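Local coordinates for protein glycerol-3-phosphate dehydrogenase [NAD(P)+] (Coxiella burnetii, PDB 3K96) that probably catalyses the NAD(P)H-dependent reduction of dihydroxyacetone phosphate to sn-glycerol 3-phosphate, the precursor for phospholipid synthesis, at residues L48-Q53 with P82-L87; D102-V107 with R128-T133; P173-L178 with T262-L267; M247-S252 with A322-L327. One frame throughout, in Å; residues are numbered along the deposited sequence.

Contact 1 (L48-Q53 with P82-L87)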
loop_
_atom_site.group_PDB
_atom_site.type_symbol
_atom_site.label_atom_id
_atom_site.label_comp_id
_atom_site.label_asym_id
_atom_site.label_seq_id
_atom_site.Cartn_x
_atom_site.Cartn_y
_atom_site.Cartn_z
ATOM N N LEU A 48 -11.963 -18.122 17.612
ATOM C CA LEU A 48 -11.630 -19.155 18.591
ATOM C C LEU A 48 -12.833 -20.025 18.969
ATOM O O LEU A 48 -12.733 -21.245 18.979
ATOM C CB LEU A 48 -11.032 -18.519 19.860
ATOM C CG LEU A 48 -9.747 -17.697 19.650
ATOM C CD1 LEU A 48 -9.320 -16.985 20.916
ATOM C CD2 LEU A 48 -8.625 -18.565 19.108
ATOM N N ALA A 49 -13.963 -19.403 19.281
ATOM C CA ALA A 49 -15.146 -20.154 19.720
ATOM C C ALA A 49 -15.650 -21.112 18.628
ATOM O O ALA A 49 -16.099 -22.235 18.923
ATOM C CB ALA A 49 -16.269 -19.196 20.237
ATOM N N ARG A 50 -15.525 -20.701 17.363
ATOM C CA ARG A 50 -15.926 -21.562 16.249
ATOM C C ARG A 50 -15.121 -22.842 16.157
ATOM O O ARG A 50 -15.583 -23.821 15.575
ATOM C CB ARG A 50 -15.843 -20.824 14.905
ATOM C CG ARG A 50 -16.993 -19.857 14.680
ATOM C CD ARG A 50 -16.654 -18.879 13.566
ATOM N NE ARG A 50 -17.728 -17.932 13.307
ATOM C CZ ARG A 50 -17.611 -16.884 12.493
ATOM N NH1 ARG A 50 -16.453 -16.644 11.880
ATOM N NH2 ARG A 50 -18.642 -16.073 12.295
ATOM N N LYS A 51 -13.908 -22.835 16.684
ATOM C CA LYS A 51 -13.075 -24.031 16.649
ATOM C C LYS A 51 -13.396 -24.919 17.867
ATOM O O LYS A 51 -12.829 -25.993 18.027
ATOM C CB LYS A 51 -11.595 -23.629 16.601
ATOM C CG LYS A 51 -11.264 -22.710 15.376
ATOM C CD LYS A 51 -10.122 -21.718 15.693
ATOM C CE LYS A 51 -8.762 -22.247 15.471
ATOM N NZ LYS A 51 -8.432 -22.219 14.049
ATOM N N GLY A 52 -14.315 -24.465 18.712
ATOM C CA GLY A 52 -14.740 -25.250 19.873
ATOM C C GLY A 52 -14.066 -24.841 21.171
ATOM O O GLY A 52 -14.383 -25.383 22.228
ATOM N N GLN A 53 -13.138 -23.887 21.103
ATOM C CA GLN A 53 -12.479 -23.393 22.306
ATOM C C GLN A 53 -13.469 -22.594 23.141
ATOM O O GLN A 53 -14.338 -21.900 22.606
ATOM C CB GLN A 53 -11.286 -22.506 21.931
ATOM C CG GLN A 53 -10.213 -23.221 21.123
ATOM C CD GLN A 53 -9.213 -22.259 20.517
ATOM O OE1 GLN A 53 -8.907 -21.214 21.102
ATOM N NE2 GLN A 53 -8.703 -22.597 19.321
ATOM N N PRO A 82 -24.049 -14.671 14.971
ATOM C CA PRO A 82 -24.417 -15.303 16.249
ATOM C C PRO A 82 -23.268 -16.044 16.907
ATOM O O PRO A 82 -22.404 -16.618 16.226
ATOM C CB PRO A 82 -25.506 -16.316 15.865
ATOM C CG PRO A 82 -25.964 -15.929 14.486
ATOM C CD PRO A 82 -24.787 -15.259 13.834
ATOM N N PHE A 83 -23.269 -16.025 18.230
ATOM C CA PHE A 83 -22.252 -16.699 18.989
ATOM C C PHE A 83 -22.418 -18.219 18.975
ATOM O O PHE A 83 -23.514 -18.712 19.048
ATOM C CB PHE A 83 -22.291 -16.288 20.468
ATOM C CG PHE A 83 -22.025 -14.833 20.735
ATOM C CD1 PHE A 83 -21.460 -14.011 19.786
ATOM C CD2 PHE A 83 -22.201 -14.336 22.015
ATOM C CE1 PHE A 83 -21.185 -12.687 20.071
ATOM C CE2 PHE A 83 -21.905 -13.027 22.319
ATOM C CZ PHE A 83 -21.394 -12.194 21.343
ATOM N N PRO A 84 -21.310 -18.960 18.878
ATOM C CA PRO A 84 -21.393 -20.401 19.056
ATOM C C PRO A 84 -21.632 -20.663 20.555
ATOM O O PRO A 84 -21.477 -19.755 21.373
ATOM C CB PRO A 84 -20.006 -20.902 18.649
ATOM C CG PRO A 84 -19.399 -19.798 17.879
ATOM C CD PRO A 84 -20.011 -18.533 18.347
ATOM N N GLU A 85 -22.015 -21.880 20.914
ATOM C CA GLU A 85 -22.306 -22.191 22.313
ATOM C C GLU A 85 -21.107 -21.947 23.255
ATOM O O GLU A 85 -21.291 -21.582 24.400
ATOM C CB GLU A 85 -22.814 -23.651 22.420
ATOM C CG GLU A 85 -23.239 -24.103 23.831
ATOM C CD GLU A 85 -24.390 -23.268 24.406
ATOM O OE1 GLU A 85 -24.595 -23.291 25.653
ATOM O OE2 GLU A 85 -25.082 -22.573 23.613
ATOM N N THR A 86 -19.883 -22.099 22.752
ATOM C CA THR A 86 -18.672 -21.942 23.581
ATOM C C THR A 86 -18.250 -20.496 23.854
ATOM O O THR A 86 -17.276 -20.263 24.590
ATOM C CB THR A 86 -17.496 -22.730 23.000
ATOM O OG1 THR A 86 -17.313 -22.375 21.623
ATOM C CG2 THR A 86 -17.763 -24.247 23.104
ATOM N N LEU A 87 -18.985 -19.538 23.288
ATOM C CA LEU A 87 -18.700 -18.125 23.483
ATOM C C LEU A 87 -19.741 -17.507 24.402
ATOM O O LEU A 87 -20.933 -17.500 24.079
ATOM C CB LEU A 87 -18.679 -17.403 22.137
ATOM C CG LEU A 87 -18.572 -15.878 22.111
ATOM C CD1 LEU A 87 -17.486 -15.331 22.998
ATOM C CD2 LEU A 87 -18.362 -15.438 20.657
HETATM O O HOH W 1 -21.198 -16.171 13.519
#
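Ala49, in the last turn of helix 39-49, puts its methyl group into the bend of 82-87, where its CB lies 3.6 Å from Leu87 CB and 4.0 Å from Pro84 CG. This is the first helix of the Rossmann-type N-terminal domain, and 82-87 is the loop leading into the sheet's edge strand 87-90. Leu87 and Pro84 also pack on Leu46 one turn earlier, which extends this apolar strip back along the helix. Arg50 carries its CG past the rim of the same proline ring, and its extended chain then runs on to a water lying in the guanidinium plane. That water accepts from Arg50 NH2 at 2.8 Å and donates to Pro82 O at 3.0 Å, while NH2 also bonds Ala169 O. Gly52, with its positive phi (99°), closes the helix in a Schellman motif and turns the chain; its carbonyl O rests 3.7 Å from Thr86 CG2. At Gln53 the backbone O takes a weak hydrogen bond from Thr86 OG1 at 3.2 Å; Ala49 O stands at 3.0 Å from the same hydroxyl. Thr86 chi1 of 53° tucks OG1 between its own N and carbonyl carbon, turned to these two oxygens, and leaves CG2 beside Gly52. The contact thus pairs an apolar patch at the helix end with a weak hydroxyl-carbonyl link and a water bridge.

Contact 2 (D102-V107 with R128-T133)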
loop_
_atom_site.group_PDB
_atom_site.type_symbol
_atom_site.label_atom_id
_atom_site.label_comp_id
_atom_site.label_asym_id
_atom_site.label_seq_id
_atom_site.Cartn_x
_atom_site.Cartn_y
_atom_site.Cartn_z
ATOM N N ASP A 102 -4.971 -16.990 30.563
ATOM C CA ASP A 102 -4.615 -16.360 29.269
ATOM C C ASP A 102 -5.656 -15.320 28.924
ATOM O O ASP A 102 -6.837 -15.636 28.789
ATOM C CB ASP A 102 -4.507 -17.385 28.150
ATOM C CG ASP A 102 -3.250 -18.226 28.254
ATOM O OD1 ASP A 102 -2.347 -17.864 29.037
ATOM O OD2 ASP A 102 -3.153 -19.229 27.529
ATOM N N ILE A 103 -5.202 -14.077 28.772
ATOM C CA ILE A 103 -6.080 -12.943 28.534
ATOM C C ILE A 103 -5.683 -12.171 27.277
ATOM O O ILE A 103 -4.508 -11.879 27.066
ATOM C CB ILE A 103 -5.976 -11.979 29.723
ATOM C CG1 ILE A 103 -6.142 -12.757 31.045
ATOM C CG2 ILE A 103 -6.978 -10.858 29.594
ATOM C CD1 ILE A 103 -5.775 -11.964 32.275
ATOM N N LEU A 104 -6.680 -11.829 26.466
ATOM C CA LEU A 104 -6.472 -11.098 25.212
ATOM C C LEU A 104 -7.262 -9.795 25.257
ATOM O O LEU A 104 -8.491 -9.793 25.214
ATOM C CB LEU A 104 -6.899 -11.973 24.034
ATOM C CG LEU A 104 -6.924 -11.342 22.643
ATOM C CD1 LEU A 104 -5.563 -10.718 22.262
ATOM C CD2 LEU A 104 -7.360 -12.407 21.654
ATOM N N ILE A 105 -6.545 -8.691 25.400
ATOM C CA ILE A 105 -7.158 -7.385 25.525
ATOM C C ILE A 105 -7.335 -6.719 24.155
ATOM O O ILE A 105 -6.381 -6.587 23.408
ATOM C CB ILE A 105 -6.280 -6.448 26.390
ATOM C CG1 ILE A 105 -6.009 -7.079 27.773
ATOM C CG2 ILE A 105 -6.931 -5.080 26.492
ATOM C CD1 ILE A 105 -5.056 -6.276 28.655
ATOM N N VAL A 106 -8.553 -6.258 23.870
ATOM C CA VAL A 106 -8.860 -5.630 22.595
ATOM C C VAL A 106 -9.765 -4.401 22.799
ATOM O O VAL A 106 -10.785 -4.263 22.153
ATOM C CB VAL A 106 -9.556 -6.626 21.623
ATOM C CG1 VAL A 106 -9.543 -6.073 20.217
ATOM C CG2 VAL A 106 -8.848 -7.990 21.621
ATOM N N VAL A 107 -9.387 -3.516 23.711
ATOM C CA VAL A 107 -10.134 -2.295 23.942
ATOM C C VAL A 107 -9.432 -1.133 23.197
ATOM O O VAL A 107 -8.304 -1.273 22.731
ATOM C CB VAL A 107 -10.236 -2.013 25.441
ATOM C CG1 VAL A 107 -10.955 -3.171 26.143
ATOM C CG2 VAL A 107 -8.866 -1.801 26.058
ATOM N N ARG A 128 -0.840 -14.704 31.547
ATOM C CA ARG A 128 -0.206 -14.270 30.304
ATOM C C ARG A 128 -1.166 -13.310 29.638
ATOM O O ARG A 128 -2.367 -13.566 29.583
ATOM C CB ARG A 128 0.107 -15.457 29.406
ATOM C CG ARG A 128 0.964 -16.496 30.112
ATOM C CD ARG A 128 1.453 -17.537 29.156
ATOM N NE ARG A 128 0.406 -18.403 28.635
ATOM C CZ ARG A 128 0.645 -19.427 27.826
ATOM N NH1 ARG A 128 1.884 -19.696 27.444
ATOM N NH2 ARG A 128 -0.346 -20.177 27.398
ATOM N N ILE A 129 -0.619 -12.223 29.109
ATOM C CA ILE A 129 -1.414 -11.150 28.546
ATOM C C ILE A 129 -1.071 -10.824 27.100
ATOM O O ILE A 129 0.053 -10.480 26.775
ATOM C CB ILE A 129 -1.259 -9.871 29.416
ATOM C CG1 ILE A 129 -1.844 -10.116 30.814
ATOM C CG2 ILE A 129 -1.992 -8.644 28.794
ATOM C CD1 ILE A 129 -1.518 -9.027 31.780
ATOM N N ALA A 130 -2.062 -10.953 26.231
ATOM C CA ALA A 130 -1.890 -10.614 24.822
ATOM C C ALA A 130 -2.850 -9.488 24.546
ATOM O O ALA A 130 -3.788 -9.304 25.301
ATOM C CB ALA A 130 -2.185 -11.814 23.931
ATOM N N TRP A 131 -2.589 -8.690 23.500
ATOM C CA TRP A 131 -3.513 -7.626 23.122
ATOM C C TRP A 131 -3.581 -7.438 21.597
ATOM O O TRP A 131 -2.632 -7.737 20.854
ATOM C CB TRP A 131 -3.181 -6.282 23.791
ATOM C CG TRP A 131 -1.829 -5.765 23.419
ATOM C CD1 TRP A 131 -1.517 -4.960 22.355
ATOM C CD2 TRP A 131 -0.608 -6.038 24.088
ATOM N NE1 TRP A 131 -0.162 -4.721 22.326
ATOM C CE2 TRP A 131 0.417 -5.376 23.383
ATOM C CE3 TRP A 131 -0.274 -6.787 25.221
ATOM C CZ2 TRP A 131 1.746 -5.437 23.775
ATOM C CZ3 TRP A 131 1.052 -6.851 25.609
ATOM C CH2 TRP A 131 2.046 -6.179 24.886
ATOM N N GLY A 132 -4.751 -6.971 21.170
ATOM C CA GLY A 132 -5.035 -6.621 19.784
ATOM C C GLY A 132 -5.179 -5.114 19.660
ATOM O O GLY A 132 -5.348 -4.590 18.541
ATOM N N THR A 133 -5.141 -4.420 20.807
ATOM C CA THR A 133 -5.193 -2.949 20.847
ATOM C C THR A 133 -4.026 -2.356 20.055
ATOM O O THR A 133 -2.930 -2.893 20.077
ATOM C CB THR A 133 -5.063 -2.450 22.303
ATOM O OG1 THR A 133 -6.100 -3.034 23.105
ATOM C CG2 THR A 133 -5.108 -0.920 22.396
#
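Asp102 and Arg128 open two neighbouring parallel strands with a side-on salt bridge. Arg128 NE reaches Asp102 OD1 at 2.8 Å with a nearly straight N-H (169°), and NH2 takes the syn lone pair of OD2 at 3.0 Å. A bend at Arg128 chi3 (-68°) brings the guanidinium alongside the carboxylate, their planes 31° apart, and NH2 is further bound to Asp188. This end of the pair is partly exposed. Ile103-Ile105 and Ile129-Gly132, by contrast, are buried and tight: Ile103 N, Ala130 N, Ile105 N and Gly132 N form the parallel ladder, Ala130 N meeting Ile103 O at 2.7 Å. Leu104 CD1 covers Ala130 CB at 3.9 Å on one face; on the other, Ile105 CD1 meets Ile129 CG2, also at 3.9 Å. Past the strands, Thr133 OG1 donates to Val107 O at 2.8 Å in the carbonyl plane, and Val106 lies beside Trp40 of the probable NADPH site. The strands belong to a beta-alpha-beta unit of the Rossmann-type domain. Its crossover helix 109-119 covers Ile103 and Ile105, joined on that face by helix 143-151 against Ile129 and Trp131, while helix 183-193 packs on Asp102, Arg128 and Ala130. Strands 32-35 and 156-160 flank the pair within the sheet.

Contact 3 (P173-L178 with T262-L267)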
loop_
_atom_site.group_PDB
_atom_site.type_symbol
_atom_site.label_atom_id
_atom_site.label_comp_id
_atom_site.label_asym_id
_atom_site.label_seq_id
_atom_site.Cartn_x
_atom_site.Cartn_y
_atom_site.Cartn_z
ATOM N N PRO A 173 -10.211 -14.723 3.809
ATOM C CA PRO A 173 -8.774 -14.881 4.094
ATOM C C PRO A 173 -8.156 -13.642 4.704
ATOM O O PRO A 173 -8.307 -12.524 4.176
ATOM C CB PRO A 173 -8.168 -15.191 2.714
ATOM C CG PRO A 173 -9.288 -15.762 1.937
ATOM C CD PRO A 173 -10.498 -14.997 2.387
ATOM N N THR A 174 -7.468 -13.864 5.819
ATOM C CA THR A 174 -6.852 -12.819 6.593
ATOM C C THR A 174 -5.515 -13.294 7.097
ATOM O O THR A 174 -5.347 -14.496 7.400
ATOM C CB THR A 174 -7.746 -12.477 7.796
ATOM O OG1 THR A 174 -9.002 -11.975 7.309
ATOM C CG2 THR A 174 -7.091 -11.433 8.709
ATOM N N ALA A 175 -4.553 -12.365 7.176
ATOM C CA ALA A 175 -3.221 -12.689 7.691
ATOM C C ALA A 175 -2.782 -11.598 8.652
ATOM O O ALA A 175 -2.914 -10.420 8.347
ATOM C CB ALA A 175 -2.228 -12.856 6.544
ATOM N N VAL A 176 -2.295 -11.995 9.835
ATOM C CA VAL A 176 -1.828 -11.059 10.847
ATOM C C VAL A 176 -0.511 -11.543 11.442
ATOM O O VAL A 176 -0.142 -12.713 11.307
ATOM C CB VAL A 176 -2.827 -10.864 12.001
ATOM C CG1 VAL A 176 -4.116 -10.191 11.517
ATOM C CG2 VAL A 176 -3.121 -12.224 12.698
ATOM N N SER A 177 0.220 -10.629 12.070
ATOM C CA SER A 177 1.471 -10.991 12.724
ATOM C C SER A 177 1.209 -11.166 14.213
ATOM O O SER A 177 0.285 -10.579 14.762
ATOM C CB SER A 177 2.536 -9.907 12.533
ATOM O OG SER A 177 2.868 -9.722 11.160
ATOM N N LEU A 178 2.029 -11.982 14.849
ATOM C CA LEU A 178 1.950 -12.168 16.288
ATOM C C LEU A 178 3.373 -12.161 16.850
ATOM O O LEU A 178 4.199 -13.009 16.496
ATOM C CB LEU A 178 1.205 -13.443 16.625
ATOM C CG LEU A 178 0.888 -13.654 18.095
ATOM C CD1 LEU A 178 -0.357 -14.541 18.240
ATOM C CD2 LEU A 178 2.084 -14.217 18.856
ATOM N N THR A 262 7.814 -3.443 6.504
ATOM C CA THR A 262 7.356 -3.879 5.199
ATOM C C THR A 262 6.458 -5.111 5.305
ATOM O O THR A 262 6.037 -5.672 4.287
ATOM C CB THR A 262 8.546 -4.212 4.294
ATOM O OG1 THR A 262 9.353 -5.212 4.928
ATOM C CG2 THR A 262 9.404 -2.965 4.049
ATOM N N GLY A 263 6.153 -5.528 6.538
ATOM C CA GLY A 263 5.299 -6.714 6.763
ATOM C C GLY A 263 3.836 -6.382 7.007
ATOM O O GLY A 263 3.390 -5.256 6.784
ATOM N N LEU A 264 3.097 -7.385 7.504
ATOM C CA LEU A 264 1.677 -7.258 7.770
ATOM C C LEU A 264 1.311 -6.162 8.746
ATOM O O LEU A 264 0.319 -5.457 8.524
ATOM C CB LEU A 264 1.130 -8.597 8.276
ATOM C CG LEU A 264 1.136 -9.754 7.288
ATOM C CD1 LEU A 264 1.011 -11.135 7.989
ATOM C CD2 LEU A 264 0.014 -9.540 6.227
ATOM N N ALA A 265 2.113 -5.999 9.806
ATOM C CA ALA A 265 1.825 -5.015 10.865
ATOM C C ALA A 265 2.168 -3.570 10.433
ATOM O O ALA A 265 1.621 -2.605 10.970
ATOM C CB ALA A 265 2.564 -5.390 12.150
ATOM N N GLY A 266 3.038 -3.434 9.440
ATOM C CA GLY A 266 3.400 -2.108 8.936
ATOM C C GLY A 266 2.614 -1.891 7.660
ATOM O O GLY A 266 1.421 -1.553 7.698
ATOM N N LEU A 267 3.278 -2.141 6.537
ATOM C CA LEU A 267 2.688 -1.993 5.198
ATOM C C LEU A 267 1.296 -2.586 5.010
ATOM O O LEU A 267 0.410 -1.935 4.469
ATOM C CB LEU A 267 3.629 -2.616 4.164
ATOM C CG LEU A 267 3.077 -2.788 2.755
ATOM C CD1 LEU A 267 2.760 -1.437 2.149
ATOM C CD2 LEU A 267 4.056 -3.562 1.912
#
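Leu264 is the hub of this small buried contact, meeting Ala175, Val176 and Ser177 on the strand. Both of its methyls touch Ala175 CB, CD1 at 3.9 Å and CD2 at 4.0 Å. CD1 goes on to the carbonyl carbon of Val176 at 3.8 Å, whereas CD2 reaches Ala175 O at 3.7 Å. Closer to the helix backbone, Leu264 CB rests against Ser177 OG at 3.6 Å, a van der Waals approach of carbon to hydroxyl. Ala265 adds a looser touch, its backbone N standing 4.0 Å from Ser177 OG. The leucine therefore lies over the strand backbone as well as its side chains, consistent with the small residues at Ala175 and Ser177. Val176, between them, directs its side chain away from Leu264, beside Gly161 and Ser163 of the probable glycerol 3-phosphate site.

In the next shell, Leu264 opens helix 264-275 directly after the N-cap Gly263. Tyr201 touches both Leu264 and Ala175, linking the two sides of the contact. The second subunit approaches as well: its Asn234 bonds Thr174 OG1 and its Ala238 packs on Ala175. The contact is a junction between the N-terminal sheet domain and the C-terminal helical part. Strand 174-180 runs between strands 156-160 and 198-203, antiparallel to 156-160, and the start of helix 264-275 packs on this penultimate strand of the sheet, beside edge strand 198-203.

Contact 4 (M247-S252 with A322-L327)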
loop_
_atom_site.group_PDB
_atom_site.type_symbol
_atom_site.label_atom_id
_atom_site.label_comp_id
_atom_site.label_asym_id
_atom_site.label_seq_id
_atom_site.Cartn_x
_atom_site.Cartn_y
_atom_site.Cartn_z
ATOM N N MET A 247 6.879 6.236 9.949
ATOM C CA MET A 247 6.574 5.073 10.768
ATOM C C MET A 247 7.934 4.351 10.997
ATOM O O MET A 247 8.262 3.976 12.107
ATOM C CB MET A 247 5.571 4.154 10.061
ATOM C CG MET A 247 5.146 2.912 10.852
ATOM S SD MET A 247 4.064 1.801 9.898
ATOM C CE MET A 247 2.571 2.780 9.820
ATOM N N GLY A 248 8.736 4.231 9.942
ATOM C CA GLY A 248 10.038 3.555 10.034
ATOM C C GLY A 248 11.008 4.260 10.971
ATOM O O GLY A 248 11.767 3.608 11.712
ATOM N N ARG A 249 10.973 5.592 10.959
ATOM C CA ARG A 249 11.838 6.392 11.822
ATOM C C ARG A 249 11.510 6.142 13.303
ATOM O O ARG A 249 12.400 5.951 14.137
ATOM C CB ARG A 249 11.700 7.879 11.480
ATOM C CG ARG A 249 12.717 8.743 12.182
ATOM C CD ARG A 249 12.738 10.211 11.666
ATOM N NE ARG A 249 13.025 10.292 10.236
ATOM C CZ ARG A 249 12.153 10.627 9.291
ATOM N NH1 ARG A 249 12.549 10.648 8.026
ATOM N NH2 ARG A 249 10.904 10.969 9.592
ATOM N N LEU A 250 10.231 6.157 13.622
ATOM C CA LEU A 250 9.785 5.901 14.962
ATOM C C LEU A 250 10.187 4.479 15.401
ATOM O O LEU A 250 10.730 4.278 16.495
ATOM C CB LEU A 250 8.278 6.059 15.035
ATOM C CG LEU A 250 7.665 5.851 16.423
ATOM C CD1 LEU A 250 8.213 6.885 17.385
ATOM C CD2 LEU A 250 6.134 5.910 16.363
ATOM N N VAL A 251 9.922 3.508 14.540
ATOM C CA VAL A 251 10.271 2.135 14.801
ATOM C C VAL A 251 11.786 2.033 15.034
ATOM O O VAL A 251 12.250 1.443 16.034
ATOM C CB VAL A 251 9.853 1.238 13.608
ATOM C CG1 VAL A 251 10.505 -0.150 13.689
ATOM C CG2 VAL A 251 8.340 1.146 13.539
ATOM N N SER A 252 12.553 2.667 14.148
ATOM C CA SER A 252 14.007 2.598 14.227
ATOM C C SER A 252 14.561 3.137 15.515
ATOM O O SER A 252 15.436 2.516 16.117
ATOM C CB SER A 252 14.664 3.325 13.052
ATOM O OG SER A 252 16.060 3.072 13.081
ATOM N N ALA A 322 12.571 14.025 20.139
ATOM C CA ALA A 322 13.014 14.749 18.927
ATOM C C ALA A 322 12.959 13.874 17.656
ATOM O O ALA A 322 13.941 13.730 16.930
ATOM C CB ALA A 322 14.429 15.327 19.129
ATOM N N ILE A 323 11.799 13.290 17.391
ATOM C CA ILE A 323 11.627 12.460 16.222
ATOM C C ILE A 323 10.810 13.215 15.205
ATOM O O ILE A 323 9.721 13.678 15.499
ATOM C CB ILE A 323 10.887 11.164 16.556
ATOM C CG1 ILE A 323 11.606 10.419 17.682
ATOM C CG2 ILE A 323 10.792 10.292 15.331
ATOM C CD1 ILE A 323 10.909 9.136 18.086
ATOM N N GLU A 324 11.342 13.327 14.001
ATOM C CA GLU A 324 10.651 14.018 12.945
ATOM C C GLU A 324 9.577 13.137 12.309
ATOM O O GLU A 324 9.880 12.087 11.747
ATOM C CB GLU A 324 11.613 14.444 11.849
ATOM C CG GLU A 324 10.872 15.290 10.800
ATOM C CD GLU A 324 11.690 15.599 9.561
ATOM O OE1 GLU A 324 12.808 15.052 9.424
ATOM O OE2 GLU A 324 11.195 16.384 8.718
ATOM N N MET A 325 8.329 13.588 12.383
ATOM C CA MET A 325 7.203 12.860 11.816
ATOM C C MET A 325 6.278 13.908 11.238
ATOM O O MET A 325 5.346 14.343 11.907
ATOM C CB MET A 325 6.486 12.051 12.915
ATOM C CG MET A 325 7.413 11.139 13.689
ATOM S SD MET A 325 6.491 10.012 14.755
ATOM C CE MET A 325 5.644 9.041 13.491
ATOM N N PRO A 326 6.551 14.329 9.988
ATOM C CA PRO A 326 5.814 15.410 9.321
ATOM C C PRO A 326 4.327 15.198 9.147
ATOM O O PRO A 326 3.570 16.143 9.373
ATOM C CB PRO A 326 6.503 15.556 7.943
ATOM C CG PRO A 326 7.724 14.673 7.975
ATOM C CD PRO A 326 7.698 13.826 9.207
ATOM N N LEU A 327 3.892 14.013 8.719
ATOM C CA LEU A 327 2.456 13.790 8.568
ATOM C C LEU A 327 1.742 13.878 9.912
ATOM O O LEU A 327 0.703 14.535 10.022
ATOM C CB LEU A 327 2.094 12.484 7.849
ATOM C CG LEU A 327 2.214 12.534 6.317
ATOM C CD1 LEU A 327 3.654 12.755 5.871
ATOM C CD2 LEU A 327 1.630 11.275 5.670
#
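The guanidinium of Arg249 has the carboxylate oxygen Glu324 OE1 over one face and Pro326 CD approaching obliquely. Arg249 NH2 is 4.5 Å from that OE1, well out of plane; the opposite charges are near enough for a probable weak attraction, but no N-H points at the oxygen. The directed bond goes to the backbone instead: NH2 donates to Glu324 O at 2.6 Å, bent (140° at the hydrogen), with the oxygen 22° out of the guanidinium plane. Arg249 starts extended, and its bend at chi3 (-59°) turns the head toward this carbonyl. On the way Arg249 CG passes alongside Ile323 CG2 at 4.0 Å, the two side chains heading opposite ways.

Deeper in, the contact is apolar. Leu250 and Ile323 meet at about a right angle, CD1 to CD1 at 3.6 Å. Met325 brings its CE to 4.3 Å from Leu250 CB, and its side chain also packs on Val314 and Ala318 of helix 307-320. Leu211 and Val215 of helix 206-228 back Leu250 from beyond the two segments.

Ala322, with positive phi, ends helix 307-320 in a Schellman motif, and Met325 is the N-cap of helix 326-336, whose Leu327 N is bound by Glu246. The arrangement is a helix-to-helix connection laid across a third helix, 233-253, within the all-helical C-terminal part of the glycerol-3-phosphate dehydrogenase fold.

From the N terminus, contact 1 closes the first loop, fastening the end of helix 39-49 to the approach to strand 87-90. Contact 2 follows in series, closing the excursion through helix 109-119 at the middle of the same sheet. Contact 3 spans a much longer, mostly helical interval and ties strand 174-180 of that sheet to helix 264-275 of the C-terminal part. Contact 4 crosses it along the chain: 247-252 falls inside the loop closed by contact 3, and 322-327 lies beyond it. These two touch, Gly266 CA lying 4.1 Å from Met247 SD, whereas contacts 1 and 4 sit about 41 Å apart between centres, on opposite sides of the chain's centre.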